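Local coordinates for protein Baccell_00875 (Bacteroides cellulosilyticus DSM 14838, PDB 5NO8) that probably acts as a polysaccharide lyase on complex arabinogalactan proteins, cleaving the linkage between capping L-rhamnose and glucuronic acid, at residues 120-124 / 237-241; 142-148 / 217-223; 257-262 / 274-279; 282-286 / 321-325; 329-333 / 582-586. The contacts are given in a common frame with arbitrary orientation. Numbering follows the deposited sequence.

Interaction 1. Residues 120-124 / 237-241; sequences QGDLV and WHVFA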
# COMPACT_ATOMS: atom_id res chain seq x y z
N GLN A 120 10.41 10.67 30.68
CA GLN A 120 11.69 10.31 30.03
C GLN A 120 11.65 10.66 28.55
O GLN A 120 12.03 9.83 27.71
CB GLN A 120 11.99 8.80 30.14
CG GLN A 120 11.69 8.11 31.45
CD GLN A 120 12.77 8.29 32.49
OE1 GLN A 120 12.49 8.63 33.64
NE2 GLN A 120 14.02 8.03 32.11
N GLY A 121 11.09 11.82 28.22
CA GLY A 121 10.96 12.27 26.83
C GLY A 121 9.80 11.70 26.01
O GLY A 121 9.58 12.13 24.88
N ASP A 122 9.06 10.74 26.55
CA ASP A 122 7.95 10.15 25.82
C ASP A 122 6.63 10.70 26.32
O ASP A 122 6.45 10.90 27.53
CB ASP A 122 8.00 8.65 25.95
CG ASP A 122 9.31 8.05 25.38
OD1 ASP A 122 10.15 8.76 24.74
OD2 ASP A 122 9.48 6.85 25.55
N LEU A 123 5.72 10.94 25.39
CA LEU A 123 4.38 11.38 25.74
C LEU A 123 3.57 10.13 26.08
O LEU A 123 3.46 9.22 25.25
CB LEU A 123 3.73 12.11 24.58
CG LEU A 123 2.22 12.34 24.62
CD1 LEU A 123 1.78 13.20 25.80
CD2 LEU A 123 1.74 12.87 23.27
N VAL A 124 3.01 10.10 27.28
CA VAL A 124 2.12 9.03 27.70
C VAL A 124 0.74 9.66 27.82
O VAL A 124 0.57 10.65 28.52
CB VAL A 124 2.59 8.40 29.01
CG1 VAL A 124 1.66 7.26 29.39
CG2 VAL A 124 4.04 7.90 28.88
N TRP A 237 -1.41 4.99 25.49
CA TRP A 237 -0.32 4.77 24.58
C TRP A 237 0.85 5.68 24.89
O TRP A 237 0.68 6.67 25.60
CB TRP A 237 -0.76 4.91 23.14
CG TRP A 237 -1.45 6.22 22.73
CD1 TRP A 237 -1.06 7.50 23.02
CD2 TRP A 237 -2.61 6.34 21.91
NE1 TRP A 237 -1.92 8.39 22.46
CE2 TRP A 237 -2.88 7.71 21.76
CE3 TRP A 237 -3.43 5.42 21.26
CZ2 TRP A 237 -3.94 8.19 20.99
CZ3 TRP A 237 -4.51 5.90 20.51
CH2 TRP A 237 -4.75 7.26 20.40
N HIS A 238 2.02 5.30 24.36
CA HIS A 238 3.24 6.08 24.46
C HIS A 238 3.59 6.56 23.06
O HIS A 238 3.58 5.74 22.13
CB HIS A 238 4.37 5.21 24.91
CG HIS A 238 4.32 4.83 26.34
ND1 HIS A 238 5.42 4.90 27.15
CD2 HIS A 238 3.30 4.38 27.11
CE1 HIS A 238 5.10 4.49 28.37
NE2 HIS A 238 3.82 4.15 28.37
N VAL A 239 3.88 7.86 22.92
CA VAL A 239 4.34 8.48 21.69
C VAL A 239 5.77 8.94 21.90
O VAL A 239 6.09 9.56 22.90
CB VAL A 239 3.43 9.65 21.29
CG1 VAL A 239 3.96 10.33 20.04
CG2 VAL A 239 2.02 9.15 21.09
N PHE A 240 6.66 8.55 20.99
CA PHE A 240 8.10 8.68 21.27
C PHE A 240 8.92 8.74 19.99
O PHE A 240 8.53 8.22 18.95
CB PHE A 240 8.61 7.48 22.10
CG PHE A 240 8.32 6.15 21.45
CD1 PHE A 240 7.10 5.50 21.69
CD2 PHE A 240 9.24 5.54 20.60
CE1 PHE A 240 6.82 4.29 21.11
CE2 PHE A 240 8.95 4.32 20.00
CZ PHE A 240 7.74 3.69 20.25
N ALA A 241 10.09 9.35 20.12
CA ALA A 241 11.04 9.43 19.04
C ALA A 241 11.79 8.11 18.94
O ALA A 241 12.04 7.45 19.93
CB ALA A 241 12.03 10.55 19.32
O HOH W 1 10.88 10.93 22.48
O HOH W 2 12.50 7.86 22.58
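V124 adopts the t rotamer (chi1 -178°), which lays its CG2 over the ring of H238: the methyl sits 3.6 Å from the ring centroid and 11° off the ring normal, a CH-pi contact over the face. H238, itself m at chi1, is the antiparallel non-hydrogen-bonded partner of V124 (CA-CA 4.5 Å). On the other face of the sheet L123 and V239, both t, bring their CB atoms to 4.1 Å. Theirs is the hydrogen-bonded pair, closed by L123 N to V239 O (2.9 Å) and V239 N to L123 O (2.7 Å). These residues join two central strands, 122-131 and 232-242, of an eight-stranded antiparallel sheet; the short segments run at 164°. The p rotamer of W237 carries its indole to E125, which accepts from NE1, and to Y127, met edge-to-face. F240 is also p, its ring leading away from 120-124 toward F248 and K251 of helix 245-254, while its CB lies 3.3 Å from D122 OD1. With D122 in the m rotamer, OD2 makes a salt bridge to K255. Beside G121 (phi 81°) a water accepts from A241 N (2.9 Å) and lies 3.0 Å from G121 O in hydrogen-bonding geometry, with other acceptors nearby.

Interaction 2. Residues 142-148 / 217-223; sequences VAVYTPF and IIALDLP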
# COMPACT_ATOMS: atom_id res chain seq x y z
N VAL A 142 -16.22 3.71 18.29
CA VAL A 142 -15.50 4.56 19.24
C VAL A 142 -14.11 4.79 18.63
O VAL A 142 -13.43 3.83 18.30
CB VAL A 142 -15.33 3.87 20.61
CG1 VAL A 142 -14.63 4.82 21.59
CG2 VAL A 142 -16.66 3.38 21.13
N ALA A 143 -13.71 6.05 18.47
CA ALA A 143 -12.42 6.34 17.83
C ALA A 143 -11.81 7.62 18.34
O ALA A 143 -12.52 8.51 18.78
CB ALA A 143 -12.55 6.37 16.31
N VAL A 144 -10.47 7.67 18.33
CA VAL A 144 -9.73 8.86 18.69
C VAL A 144 -9.03 9.33 17.41
O VAL A 144 -8.35 8.55 16.72
CB VAL A 144 -8.70 8.58 19.79
CG1 VAL A 144 -7.84 9.81 20.10
CG2 VAL A 144 -9.38 8.08 21.04
N TYR A 145 -9.17 10.62 17.08
CA TYR A 145 -8.41 11.18 15.96
C TYR A 145 -6.92 11.22 16.27
O TYR A 145 -6.51 11.67 17.34
CB TYR A 145 -8.90 12.58 15.63
CG TYR A 145 -10.29 12.66 15.14
CD1 TYR A 145 -10.66 12.03 13.95
CD2 TYR A 145 -11.25 13.36 15.83
CE1 TYR A 145 -11.96 12.11 13.47
CE2 TYR A 145 -12.54 13.46 15.37
CZ TYR A 145 -12.90 12.85 14.17
OH TYR A 145 -14.20 12.96 13.74
N THR A 146 -6.12 10.74 15.31
CA THR A 146 -4.66 10.77 15.38
C THR A 146 -4.19 11.25 14.01
O THR A 146 -3.80 10.45 13.15
CB THR A 146 -4.05 9.39 15.75
OG1 THR A 146 -4.44 8.43 14.77
CG2 THR A 146 -4.47 8.95 17.15
N PRO A 147 -4.28 12.57 13.77
CA PRO A 147 -4.10 13.11 12.42
C PRO A 147 -2.63 13.22 12.04
O PRO A 147 -2.11 14.31 11.85
CB PRO A 147 -4.80 14.47 12.48
CG PRO A 147 -4.67 14.87 13.91
CD PRO A 147 -4.77 13.60 14.70
N PHE A 148 -1.98 12.06 11.89
CA PHE A 148 -0.57 11.99 11.46
C PHE A 148 -0.42 12.70 10.12
O PHE A 148 -1.31 12.61 9.24
CB PHE A 148 -0.09 10.54 11.34
CG PHE A 148 0.05 9.82 12.65
CD1 PHE A 148 1.20 9.95 13.42
CD2 PHE A 148 -0.96 8.97 13.09
CE1 PHE A 148 1.33 9.27 14.63
CE2 PHE A 148 -0.84 8.30 14.30
CZ PHE A 148 0.30 8.46 15.07
N ILE A 217 -7.41 12.09 7.19
CA ILE A 217 -7.33 12.18 8.64
C ILE A 217 -7.58 10.81 9.23
O ILE A 217 -8.65 10.28 9.07
CB ILE A 217 -8.36 13.17 9.22
CG1 ILE A 217 -8.16 14.58 8.63
CG2 ILE A 217 -8.30 13.20 10.75
CD1 ILE A 217 -6.80 15.19 8.85
N ILE A 218 -6.60 10.29 9.95
CA ILE A 218 -6.68 8.94 10.56
C ILE A 218 -7.41 9.02 11.90
O ILE A 218 -7.13 9.91 12.70
CB ILE A 218 -5.27 8.37 10.75
CG1 ILE A 218 -4.61 8.13 9.37
CG2 ILE A 218 -5.29 7.10 11.60
CD1 ILE A 218 -3.11 8.18 9.38
N ALA A 219 -8.33 8.08 12.14
CA ALA A 219 -8.95 7.86 13.44
C ALA A 219 -8.70 6.41 13.87
O ALA A 219 -8.95 5.50 13.11
CB ALA A 219 -10.44 8.13 13.40
N LEU A 220 -8.15 6.22 15.06
CA LEU A 220 -7.90 4.87 15.57
C LEU A 220 -9.16 4.37 16.31
O LEU A 220 -9.64 5.03 17.24
CB LEU A 220 -6.67 4.86 16.47
CG LEU A 220 -5.36 5.30 15.79
CD1 LEU A 220 -4.21 5.11 16.74
CD2 LEU A 220 -5.05 4.57 14.48
N ASP A 221 -9.65 3.19 15.91
CA ASP A 221 -10.85 2.61 16.48
C ASP A 221 -10.57 1.74 17.69
O ASP A 221 -9.77 0.82 17.62
CB ASP A 221 -11.60 1.76 15.45
CG ASP A 221 -12.06 2.56 14.25
OD1 ASP A 221 -12.67 3.64 14.45
OD2 ASP A 221 -11.83 2.11 13.12
N LEU A 222 -11.26 2.03 18.78
CA LEU A 222 -11.24 1.22 19.97
C LEU A 222 -12.21 0.05 19.75
O LEU A 222 -13.05 0.09 18.82
CB LEU A 222 -11.70 2.04 21.20
CG LEU A 222 -10.66 2.98 21.77
CD1 LEU A 222 -10.29 4.10 20.82
CD2 LEU A 222 -11.13 3.53 23.13
N PRO A 223 -12.13 -0.99 20.60
CA PRO A 223 -13.18 -1.99 20.55
C PRO A 223 -14.56 -1.40 20.81
O PRO A 223 -14.67 -0.37 21.51
CB PRO A 223 -12.80 -2.97 21.69
CG PRO A 223 -11.36 -2.67 21.97
CD PRO A 223 -11.21 -1.22 21.72
O HOH W 3 -15.50 0.95 18.24
O HOH W 4 -4.05 11.75 9.33
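I217 opens its strand by resting CG2 against P147 CB and against Y145 CD1, both at 4.1 Å. Next, I218 O accepts from T146 N (2.9 Å, 166° at the hydrogen), while a water that accepts from I218 N (3.0 Å) donates to F148 O (2.9 Å). There 142-148 leaves the pairing through an inverse gamma turn centred on P147. A219 faces Y145 as a non-hydrogen-bonded pair (CA-CA 4.2 Å); its CB touches Y145 CD1 at 3.9 Å and A143 CB at 4.0 Å. The antiparallel pairing (short strand axes at 139°) belongs to a curled mixed sheet, strand 217-221 lying between strands 137-145 and 199-203. L220 forms the hydrogen-bonded pair with V144: L220 N reaches V144 O at 2.9 Å, and V144 N reaches L220 O at 3.0 Å. Its side chain, on the V144 face, packs on W237 and brings CG to 3.4 Å from T146 OG1, a van der Waals contact, since that buried hydroxyl has no polar partner in the model. D221 pairs with A143 (CA-CA 4.3 Å), its OD1 3.3 Å from A143 CB and close to the like-charged carboxylate of E201. L222 N then bonds V142 O (2.9 Å), and its methyls CD2 and CD1 contact V142 CG1 (4.0 Å) and V144 CG2 (4.1 Å). A second water joins L222 O (2.7 Å) to V142 N (2.9 Å).

Interaction 3. Residues 257-262 / 274-279; sequences SVLVSC and RVECRS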
# COMPACT_ATOMS: atom_id res chain seq x y z
N SER A 257 4.95 -4.27 25.18
CA SER A 257 4.10 -4.84 24.14
C SER A 257 4.79 -6.06 23.50
O SER A 257 5.81 -6.54 24.01
CB SER A 257 3.77 -3.78 23.11
OG SER A 257 2.77 -4.25 22.22
N VAL A 258 4.18 -6.62 22.44
CA VAL A 258 4.72 -7.81 21.79
C VAL A 258 4.74 -7.61 20.29
O VAL A 258 4.05 -6.72 19.77
CB VAL A 258 3.91 -9.09 22.14
CG1 VAL A 258 3.84 -9.29 23.64
CG2 VAL A 258 2.51 -9.06 21.56
N LEU A 259 5.55 -8.42 19.61
CA LEU A 259 5.65 -8.39 18.15
C LEU A 259 5.30 -9.77 17.62
O LEU A 259 5.89 -10.78 18.05
CB LEU A 259 7.07 -8.02 17.69
CG LEU A 259 7.49 -6.59 17.99
CD1 LEU A 259 9.00 -6.50 17.94
CD2 LEU A 259 6.82 -5.63 17.01
N VAL A 260 4.35 -9.82 16.70
CA VAL A 260 3.96 -11.05 16.04
C VAL A 260 4.52 -11.05 14.63
O VAL A 260 4.51 -10.04 13.95
CB VAL A 260 2.43 -11.18 16.03
CG1 VAL A 260 1.98 -12.43 15.29
CG2 VAL A 260 1.95 -11.27 17.46
N SER A 261 4.98 -12.22 14.19
CA SER A 261 5.41 -12.38 12.82
C SER A 261 5.18 -13.83 12.39
O SER A 261 5.19 -14.73 13.22
CB SER A 261 6.89 -12.02 12.67
OG SER A 261 7.66 -12.72 13.63
N CYS A 262 5.06 -14.01 11.08
CA CYS A 262 4.87 -15.33 10.48
C CYS A 262 5.99 -15.58 9.49
O CYS A 262 6.58 -14.65 8.96
CB CYS A 262 3.54 -15.41 9.74
SG CYS A 262 2.10 -15.02 10.77
N ARG A 274 4.54 -21.03 10.66
CA ARG A 274 5.16 -20.81 11.95
C ARG A 274 4.85 -19.37 12.36
O ARG A 274 5.26 -18.46 11.67
CB ARG A 274 6.67 -21.03 11.93
CG ARG A 274 7.33 -20.76 13.29
CD ARG A 274 8.84 -21.00 13.24
NE ARG A 274 9.49 -20.63 14.49
CZ ARG A 274 9.92 -21.45 15.45
NH1 ARG A 274 9.80 -22.77 15.37
NH2 ARG A 274 10.52 -20.93 16.50
N VAL A 275 4.15 -19.19 13.47
CA VAL A 275 3.73 -17.87 13.92
C VAL A 275 4.36 -17.61 15.27
O VAL A 275 4.19 -18.42 16.18
CB VAL A 275 2.18 -17.77 14.02
CG1 VAL A 275 1.75 -16.33 14.24
CG2 VAL A 275 1.54 -18.37 12.81
N GLU A 276 5.09 -16.50 15.40
CA GLU A 276 5.89 -16.18 16.59
C GLU A 276 5.35 -14.95 17.27
O GLU A 276 4.96 -14.00 16.59
CB GLU A 276 7.33 -15.90 16.18
CG GLU A 276 8.05 -17.15 15.68
CD GLU A 276 9.55 -16.94 15.47
OE1 GLU A 276 10.04 -15.79 15.60
OE2 GLU A 276 10.22 -17.94 15.17
N CYS A 277 5.31 -14.98 18.59
CA CYS A 277 4.97 -13.83 19.42
C CYS A 277 6.17 -13.56 20.34
O CYS A 277 6.48 -14.37 21.24
CB CYS A 277 3.71 -14.14 20.21
SG CYS A 277 3.10 -12.74 21.22
N ARG A 278 6.85 -12.44 20.10
CA ARG A 278 8.08 -12.08 20.82
C ARG A 278 7.77 -10.99 21.83
O ARG A 278 7.09 -10.01 21.50
CB ARG A 278 9.14 -11.61 19.83
CG ARG A 278 10.41 -10.99 20.41
CD ARG A 278 11.39 -12.02 20.92
NE ARG A 278 11.91 -12.89 19.87
CZ ARG A 278 12.69 -13.94 20.09
NH1 ARG A 278 13.06 -14.27 21.32
NH2 ARG A 278 13.08 -14.69 19.07
N SER A 279 8.30 -11.14 23.03
CA SER A 279 8.17 -10.15 24.10
C SER A 279 9.56 -9.85 24.68
O SER A 279 10.54 -10.50 24.31
CB SER A 279 7.25 -10.65 25.19
OG SER A 279 7.63 -11.97 25.59
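Four backbone hydrogen bonds fix the register. E276 N to S261 O and R278 N to L259 O are each 2.8 Å and nearly linear (177° and 176°); L259 N to R278 O is 2.9 Å and S261 N to E276 O 3.0 Å. Within 274-279, R274 NE makes a salt bridge to E276 OE2 at 2.9 Å; R274 has a second carboxylate partner in E307. The non-hydrogen-bonded pairs, V260 with C277 and C262 with V275, put their side chains on the face opposite L259, S261, E276 and R278, where V260 CG1 meets V275 CG1 at 4.0 Å, C262 SG meets V275 CG1 at 3.7 Å, and C277 SG lies 3.7 Å from V258 CG2. The antiparallel ladder has 165° between short axes. Strand 259-262 is outermost in an eight-stranded mixed sheet; strand 272-278 pairs on its other edge with strand 303-309. L259 packs on helix 245-254, whereas V260, C262, V275 and C277 face strands 314-322 and 326-335 of the same sheet, which curls over on itself.

Interaction 4. Residues 282-286 / 321-325; sequences PLEAC and YYNGN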
# COMPACT_ATOMS: atom_id res chain seq x y z
N PRO A 282 9.33 -13.25 29.39
CA PRO A 282 8.35 -14.33 29.20
C PRO A 282 6.90 -13.92 29.47
O PRO A 282 6.60 -13.23 30.44
CB PRO A 282 8.82 -15.40 30.21
CG PRO A 282 10.30 -15.20 30.29
CD PRO A 282 10.49 -13.70 30.20
N LEU A 283 6.01 -14.31 28.57
CA LEU A 283 4.59 -14.05 28.73
C LEU A 283 4.00 -15.01 29.73
O LEU A 283 4.48 -16.14 29.86
CB LEU A 283 3.87 -14.23 27.39
CG LEU A 283 4.31 -13.26 26.31
CD1 LEU A 283 3.53 -13.55 25.04
CD2 LEU A 283 4.11 -11.82 26.75
N GLU A 284 2.99 -14.55 30.46
CA GLU A 284 2.20 -15.41 31.35
C GLU A 284 0.90 -15.88 30.69
O GLU A 284 0.16 -15.10 30.03
CB GLU A 284 1.98 -14.73 32.72
CG GLU A 284 1.05 -13.53 32.76
CD GLU A 284 1.52 -12.39 33.69
OE1 GLU A 284 2.08 -12.67 34.77
OE2 GLU A 284 1.32 -11.20 33.34
N ALA A 285 0.67 -17.18 30.81
CA ALA A 285 -0.55 -17.82 30.36
C ALA A 285 -0.84 -17.45 28.90
O ALA A 285 -1.93 -16.93 28.59
CB ALA A 285 -1.70 -17.42 31.27
N CYS A 286 0.13 -17.71 28.02
CA CYS A 286 -0.03 -17.41 26.60
C CYS A 286 -0.72 -18.57 25.91
O CYS A 286 -0.27 -19.71 26.05
CB CYS A 286 1.30 -17.16 25.94
SG CYS A 286 1.10 -16.67 24.20
N TYR A 321 -3.30 -14.76 23.08
CA TYR A 321 -3.95 -14.26 24.29
C TYR A 321 -2.92 -14.42 25.38
O TYR A 321 -2.31 -15.50 25.49
CB TYR A 321 -5.19 -15.07 24.63
CG TYR A 321 -6.23 -15.01 23.55
CD1 TYR A 321 -7.17 -13.98 23.51
CD2 TYR A 321 -6.23 -15.95 22.52
CE1 TYR A 321 -8.11 -13.92 22.49
CE2 TYR A 321 -7.15 -15.87 21.50
CZ TYR A 321 -8.07 -14.87 21.49
OH TYR A 321 -8.95 -14.82 20.45
N TYR A 322 -2.68 -13.37 26.15
CA TYR A 322 -1.52 -13.34 27.07
C TYR A 322 -1.76 -12.34 28.20
O TYR A 322 -2.57 -11.43 28.09
CB TYR A 322 -0.19 -13.04 26.34
CG TYR A 322 -0.20 -11.77 25.55
CD1 TYR A 322 -0.86 -11.71 24.32
CD2 TYR A 322 0.41 -10.62 26.02
CE1 TYR A 322 -0.94 -10.52 23.61
CE2 TYR A 322 0.37 -9.45 25.30
CZ TYR A 322 -0.31 -9.40 24.09
OH TYR A 322 -0.41 -8.18 23.40
N ASN A 323 -1.03 -12.56 29.30
CA ASN A 323 -1.01 -11.62 30.44
C ASN A 323 -2.39 -11.25 30.98
O ASN A 323 -2.70 -10.08 31.26
CB ASN A 323 -0.16 -10.37 30.09
CG ASN A 323 1.30 -10.69 29.83
OD1 ASN A 323 2.10 -9.81 29.46
ND2 ASN A 323 1.66 -11.93 29.98
N GLY A 324 -3.25 -12.25 31.04
CA GLY A 324 -4.57 -12.11 31.64
C GLY A 324 -5.63 -11.56 30.73
O GLY A 324 -6.69 -12.15 30.63
N ASN A 325 -5.39 -10.39 30.13
CA ASN A 325 -6.42 -9.74 29.35
C ASN A 325 -5.94 -9.11 28.04
O ASN A 325 -6.63 -8.24 27.48
CB ASN A 325 -7.10 -8.67 30.23
CG ASN A 325 -6.19 -7.49 30.53
OD1 ASN A 325 -4.98 -7.54 30.42
ND2 ASN A 325 -6.81 -6.38 30.91
O HOH W 5 -3.47 -14.85 29.91
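L283 starts the contact with its side chain: CD2 lies 4.0 Å from Y322 CD2, an apolar contact that V258 also adjoins. At E284 the backbone takes over, its O accepting from N323 N at 2.9 Å with 158° at the hydrogen. A285 turns the chain with positive phi and psi (51°/56°), and its O is tied through a water to G324 N, the water donating to A285 O (2.9 Å) and accepting from G324 N (2.8 Å). C286 CA then closes on Y321 O at 3.2 Å, a CA-H...O contact with 148° at the hydrogen, while C286 CB and Y322 CB stand 4.4 Å apart. Beyond C286 the chain enters strand 287-290, where T287 bonds the backbone of Y321. N323 and G324, both at positive phi, lie in the tight turn between strands 314-322 and 326-335; positive phi by itself favours glycine at G324. The arrangement is thus a loop packed on a beta-hairpin turn at the end of a sheet, leading into the antiparallel pairing of strands 287-290 and 314-322.

Interaction 5. Residues 329-333 / 582-586; sequences HADCL and QPSYH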
# COMPACT_ATOMS: atom_id res chain seq x y z
N HIS A 329 -3.03 -10.31 17.07
CA HIS A 329 -3.23 -11.24 15.97
C HIS A 329 -2.28 -11.05 14.80
O HIS A 329 -1.49 -10.09 14.74
CB HIS A 329 -4.69 -11.14 15.49
CG HIS A 329 -4.95 -10.01 14.54
ND1 HIS A 329 -5.01 -8.70 14.94
CD2 HIS A 329 -5.13 -10.00 13.20
CE1 HIS A 329 -5.26 -7.93 13.89
NE2 HIS A 329 -5.33 -8.70 12.82
N ALA A 330 -2.35 -12.03 13.90
CA ALA A 330 -1.77 -11.98 12.57
C ALA A 330 -2.80 -12.42 11.54
O ALA A 330 -3.65 -13.26 11.83
CB ALA A 330 -0.56 -12.88 12.48
N ASP A 331 -2.74 -11.81 10.35
CA ASP A 331 -3.67 -12.12 9.24
C ASP A 331 -2.91 -12.83 8.11
O ASP A 331 -1.99 -12.24 7.53
CB ASP A 331 -4.31 -10.86 8.68
CG ASP A 331 -5.18 -10.14 9.69
OD1 ASP A 331 -6.06 -10.81 10.31
OD2 ASP A 331 -5.01 -8.90 9.85
N CYS A 332 -3.28 -14.07 7.82
CA CYS A 332 -2.69 -14.88 6.77
C CYS A 332 -3.76 -15.34 5.79
O CYS A 332 -4.96 -15.32 6.10
CB CYS A 332 -2.01 -16.12 7.35
SG CYS A 332 -0.67 -15.69 8.47
N LEU A 333 -3.31 -15.75 4.61
CA LEU A 333 -4.19 -16.25 3.57
C LEU A 333 -3.68 -17.60 3.10
O LEU A 333 -2.47 -17.77 2.91
CB LEU A 333 -4.21 -15.29 2.37
CG LEU A 333 -5.10 -15.64 1.19
CD1 LEU A 333 -6.57 -15.62 1.54
CD2 LEU A 333 -4.84 -14.68 0.02
N GLN A 582 3.93 -4.94 9.26
CA GLN A 582 2.79 -5.46 10.01
C GLN A 582 2.55 -6.94 9.65
O GLN A 582 2.75 -7.35 8.49
CB GLN A 582 1.51 -4.71 9.69
CG GLN A 582 1.52 -3.22 9.99
CD GLN A 582 1.93 -2.39 8.82
OE1 GLN A 582 2.82 -2.79 8.05
NE2 GLN A 582 1.30 -1.23 8.65
N PRO A 583 2.09 -7.74 10.61
CA PRO A 583 1.92 -9.20 10.32
C PRO A 583 0.59 -9.54 9.65
O PRO A 583 -0.28 -10.21 10.23
CB PRO A 583 2.04 -9.82 11.71
CG PRO A 583 1.45 -8.77 12.61
CD PRO A 583 1.95 -7.47 12.05
N SER A 584 0.45 -9.03 8.42
CA SER A 584 -0.72 -9.21 7.58
C SER A 584 -0.24 -9.28 6.14
O SER A 584 0.58 -8.49 5.72
CB SER A 584 -1.68 -8.03 7.72
OG SER A 584 -2.75 -8.12 6.78
N TYR A 585 -0.81 -10.18 5.36
CA TYR A 585 -0.54 -10.25 3.93
C TYR A 585 -0.96 -8.96 3.21
O TYR A 585 -0.40 -8.63 2.19
CB TYR A 585 -1.14 -11.49 3.28
CG TYR A 585 -2.64 -11.56 3.31
CD1 TYR A 585 -3.31 -12.13 4.38
CD2 TYR A 585 -3.41 -10.99 2.29
CE1 TYR A 585 -4.70 -12.17 4.44
CE2 TYR A 585 -4.79 -11.06 2.31
CZ TYR A 585 -5.43 -11.67 3.38
OH TYR A 585 -6.80 -11.72 3.41
N HIS A 586 -1.92 -8.22 3.75
CA HIS A 586 -2.32 -6.96 3.14
C HIS A 586 -1.24 -5.88 3.23
O HIS A 586 -1.22 -4.95 2.40
CB HIS A 586 -3.58 -6.42 3.83
CG HIS A 586 -4.82 -7.17 3.48
ND1 HIS A 586 -5.42 -8.05 4.35
CD2 HIS A 586 -5.57 -7.18 2.36
CE1 HIS A 586 -6.50 -8.56 3.78
NE2 HIS A 586 -6.61 -8.05 2.57
O HOH W 6 -4.79 -7.10 7.97
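The ring of Y585 presents one face to L333, whose CB stands 3.8 Å from the ring centroid and 14° off the normal, a CH-pi contact. Y585 is the residue most covered here, at 86 Å², and its backbone is held too: Y585 N donates to D331 O (3.2 Å, 148°). Two residues back, P583 O accepts from D331 N (2.9 Å, 161°), so both bonds use the backbone of D331 and define a single bridge with S584 (CA-CA 4.5 Å). P583 centres an inverse gamma turn, and its CB lies 4.1 Å from A330 CB. D331 OD2 accepts from H329 NE2 at 3.0 Å, a His-carboxylate hydrogen bond, and also from a water (2.6 Å) that lies 2.6 Å from S584 OG in a further hydrogen bond. The same OG accepts from H586 N (3.1 Å), forming an ST turn. The loop 582-586, between helices 562-576 and 596-600, thereby joins the helical part of the chain to strand 326-335. W168 of strand 163-168 packs on D331, P583 and S584, strand 314-322 pairs with A330 and C332, and strand 259-262 meets the A330 and C332 side chains.

How the interactions relate
Interactions 1 and 2 belong to different sheets that pack together, with centres about 18 Å apart: W237 CH2 lies 3.7 Å from T146 CG2, and W237 CZ3 3.9 Å from L220 CD1. Interactions 3, 4 and 5 reach a third sheet, the last two with one segment each in a loop. V258 CG2 of interaction 3 is 3.6 Å from Y322 OH of interaction 4, while C262 SG is 3.7 Å from C332 SG of interaction 5. Their centres are about 13 Å and 12 Å from that of interaction 3; interactions 4 and 5, centres about 21 Å apart, lie on consecutive strands. Interactions 1 and 3, and 2 and 4, come within about 9 Å at nearest atoms without touching.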